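Local coordinates for protein dextranase (Pseudarthrobacter oxydans, PDB 6NZS) that catalyses the endohydrolysis of alpha-1,6-glucosidic linkages in dextran, in keeping with its place in glycoside hydrolase family 49, at residues K199-P204 and N354-K359. Sequence-based numbering, arbitrary orientation.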
loop_
_atom_site.group_PDB
_atom_site.type_symbol
_atom_site.label_atom_id
_atom_site.label_comp_id
_atom_site.label_asym_id
_atom_site.label_seq_id
_atom_site.Cartn_x
_atom_site.Cartn_y
_atom_site.Cartn_z
ATOM N N LYS A 199 12.817 16.382 13.984
ATOM C CA LYS A 199 13.874 16.589 13.005
ATOM C C LYS A 199 15.177 15.938 13.457
ATOM O O LYS A 199 15.865 15.293 12.659
ATOM C CB LYS A 199 14.068 18.079 12.746
ATOM C CG LYS A 199 15.087 18.355 11.656
ATOM C CD LYS A 199 15.326 19.841 11.445
ATOM C CE LYS A 199 16.361 20.052 10.348
ATOM N NZ LYS A 199 16.579 21.492 10.035
ATOM N N GLU A 200 15.527 16.075 14.738
ATOM C CA GLU A 200 16.762 15.456 15.216
ATOM C C GLU A 200 16.721 13.940 15.069
ATOM O O GLU A 200 17.739 13.305 14.760
ATOM C CB GLU A 200 17.017 15.850 16.672
ATOM C CG GLU A 200 18.326 15.301 17.226
ATOM C CD GLU A 200 18.612 15.761 18.645
ATOM O OE1 GLU A 200 18.264 16.909 18.992
ATOM O OE2 GLU A 200 19.191 14.968 19.414
ATOM N N ARG A 201 15.553 13.333 15.296
ATOM C CA ARG A 201 15.445 11.886 15.188
ATOM C C ARG A 201 15.481 11.423 13.738
ATOM O O ARG A 201 16.008 10.344 13.448
ATOM C CB ARG A 201 14.144 11.407 15.848
ATOM C CG ARG A 201 13.942 9.894 15.809
ATOM C CD ARG A 201 12.733 9.439 16.613
ATOM N NE ARG A 201 11.479 9.943 16.055
ATOM C CZ ARG A 201 10.717 9.281 15.183
ATOM N NH1 ARG A 201 11.072 8.080 14.756
ATOM N NH2 ARG A 201 9.592 9.829 14.741
ATOM N N LEU A 202 14.926 12.221 12.822
ATOM C CA LEU A 202 14.613 11.758 11.473
ATOM C C LEU A 202 15.509 12.331 10.386
ATOM O O LEU A 202 15.457 11.846 9.247
ATOM C CB LEU A 202 13.147 12.080 11.136
ATOM C CG LEU A 202 12.147 11.386 12.059
ATOM C CD1 LEU A 202 10.754 11.981 11.863
ATOM C CD2 LEU A 202 12.124 9.896 11.804
ATOM N N VAL A 203 16.320 13.341 10.688
ATOM C CA VAL A 203 17.207 13.949 9.700
ATOM C C VAL A 203 18.620 13.959 10.267
ATOM O O VAL A 203 18.885 14.672 11.245
ATOM C CB VAL A 203 16.766 15.378 9.345
ATOM C CG1 VAL A 203 17.715 15.977 8.306
ATOM C CG2 VAL A 203 15.325 15.389 8.827
ATOM N N PRO A 204 19.559 13.226 9.678
ATOM C CA PRO A 204 20.902 13.160 10.262
ATOM C C PRO A 204 21.668 14.454 10.057
ATOM O O PRO A 204 21.451 15.198 9.097
ATOM C CB PRO A 204 21.562 11.994 9.515
ATOM C CG PRO A 204 20.809 11.839 8.252
ATOM C CD PRO A 204 19.436 12.433 8.441
ATOM N N ASN A 354 8.906 1.314 13.956
ATOM C CA ASN A 354 8.151 2.548 14.143
ATOM C C ASN A 354 8.060 3.177 12.758
ATOM O O ASN A 354 9.009 3.827 12.303
ATOM C CB ASN A 354 8.864 3.461 15.146
ATOM C CG ASN A 354 8.149 4.776 15.360
ATOM O OD1 ASN A 354 7.016 4.957 14.935
ATOM N ND2 ASN A 354 8.827 5.715 16.013
ATOM N N VAL A 355 6.921 2.978 12.094
ATOM C CA VAL A 355 6.728 3.356 10.699
ATOM C C VAL A 355 5.795 4.556 10.656
ATOM O O VAL A 355 4.714 4.525 11.254
ATOM C CB VAL A 355 6.127 2.191 9.894
ATOM C CG1 VAL A 355 6.023 2.572 8.421
ATOM C CG2 VAL A 355 6.965 0.924 10.055
ATOM N N GLU A 356 6.185 5.606 9.938
ATOM C CA GLU A 356 5.262 6.727 9.805
ATOM C C GLU A 356 5.537 7.513 8.536
ATOM O O GLU A 356 6.684 7.645 8.099
ATOM C CB GLU A 356 5.290 7.659 11.012
ATOM C CG GLU A 356 6.587 8.328 11.236
ATOM C CD GLU A 356 6.811 8.600 12.712
ATOM O OE1 GLU A 356 5.853 8.973 13.419
ATOM O OE2 GLU A 356 7.942 8.421 13.165
ATOM N N ASN A 357 4.460 8.040 7.952
ATOM C CA ASN A 357 4.564 8.932 6.801
ATOM C C ASN A 357 5.324 8.266 5.663
ATOM O O ASN A 357 6.181 8.875 5.017
ATOM C CB ASN A 357 5.113 10.296 7.196
ATOM C CG ASN A 357 4.163 11.014 8.123
ATOM O OD1 ASN A 357 4.138 10.753 9.327
ATOM N ND2 ASN A 357 3.314 11.863 7.554
ATOM N N TYR A 358 4.977 7.000 5.434
ATOM C CA TYR A 358 5.608 6.102 4.483
ATOM C C TYR A 358 4.579 5.788 3.408
ATOM O O TYR A 358 3.384 5.648 3.708
ATOM C CB TYR A 358 6.000 4.828 5.237
ATOM C CG TYR A 358 6.428 3.665 4.392
ATOM C CD1 TYR A 358 7.752 3.517 3.995
ATOM C CD2 TYR A 358 5.516 2.684 4.019
ATOM C CE1 TYR A 358 8.155 2.441 3.238
ATOM C CE2 TYR A 358 5.912 1.603 3.257
ATOM C CZ TYR A 358 7.233 1.488 2.868
ATOM O OH TYR A 358 7.637 0.413 2.117
ATOM N N LYS A 359 5.032 5.702 2.156
ATOM C CA LYS A 359 4.124 5.498 1.033
ATOM C C LYS A 359 4.682 4.454 0.077
ATOM O O LYS A 359 5.895 4.360 -0.131
ATOM C CB LYS A 359 3.869 6.780 0.229
ATOM C CG LYS A 359 3.448 7.984 1.063
ATOM C CD LYS A 359 4.684 8.816 1.466
ATOM C CE LYS A 359 4.356 9.839 2.501
ATOM N NZ LYS A 359 5.585 10.619 2.765
HETATM O O HOH W 1 9.687 6.644 12.515
#
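Arg201 and Glu356 reach toward each other from opposite directions, and OE2 of Glu356 comes to the edge of the guanidinium in a salt bridge: NH2 of Arg201 gives it a hydrogen bond at 2.7 Å, almost straight at 172°. NH2 approaches OE2 from the syn side but 32° out of the carboxylate plane. The two flat groups are 48° apart, and OE2 alone takes a bond from the guanidinium, in keeping with a one-pronged salt bridge. A water bridges the two segments beside the bond. It accepts from NH1 of Arg201 at 3.0 Å, and donates to Glu356 OE2 at 2.6 Å and to the backbone O of Asn354 at 2.9 Å. ND2 of Asn354 sits 3.5 Å from NH1 of Arg201, two donors that merely pass each other with their flat groups nearly parallel. Against the guanidinium itself, CD2 of Leu202 lies 3.5 Å above one face, off-centre, and OE1 of Gln198 accepts a second bond from NH2.

In the fold, this ties the short helix 196-202 to strand 351-361 of the parallel beta-solenoid, whose neighbouring strand 325-335 supplies Asp328 as a second anionic partner, bound to NH1. With an alanine here in place of Arg201, Glu356 and Asp328 would probably lose the cation they share, and the water its N-H donor from the helix.

The arginine chain runs out extended, CG anti to the backbone N, and then turns at chi3, which brings the guanidinium round to Glu356. On the strand, Glu356 OE1 has a long, weak ion pair with Lys380, while backbone bonds to Leu329 hold Asn354 and Glu356 in place.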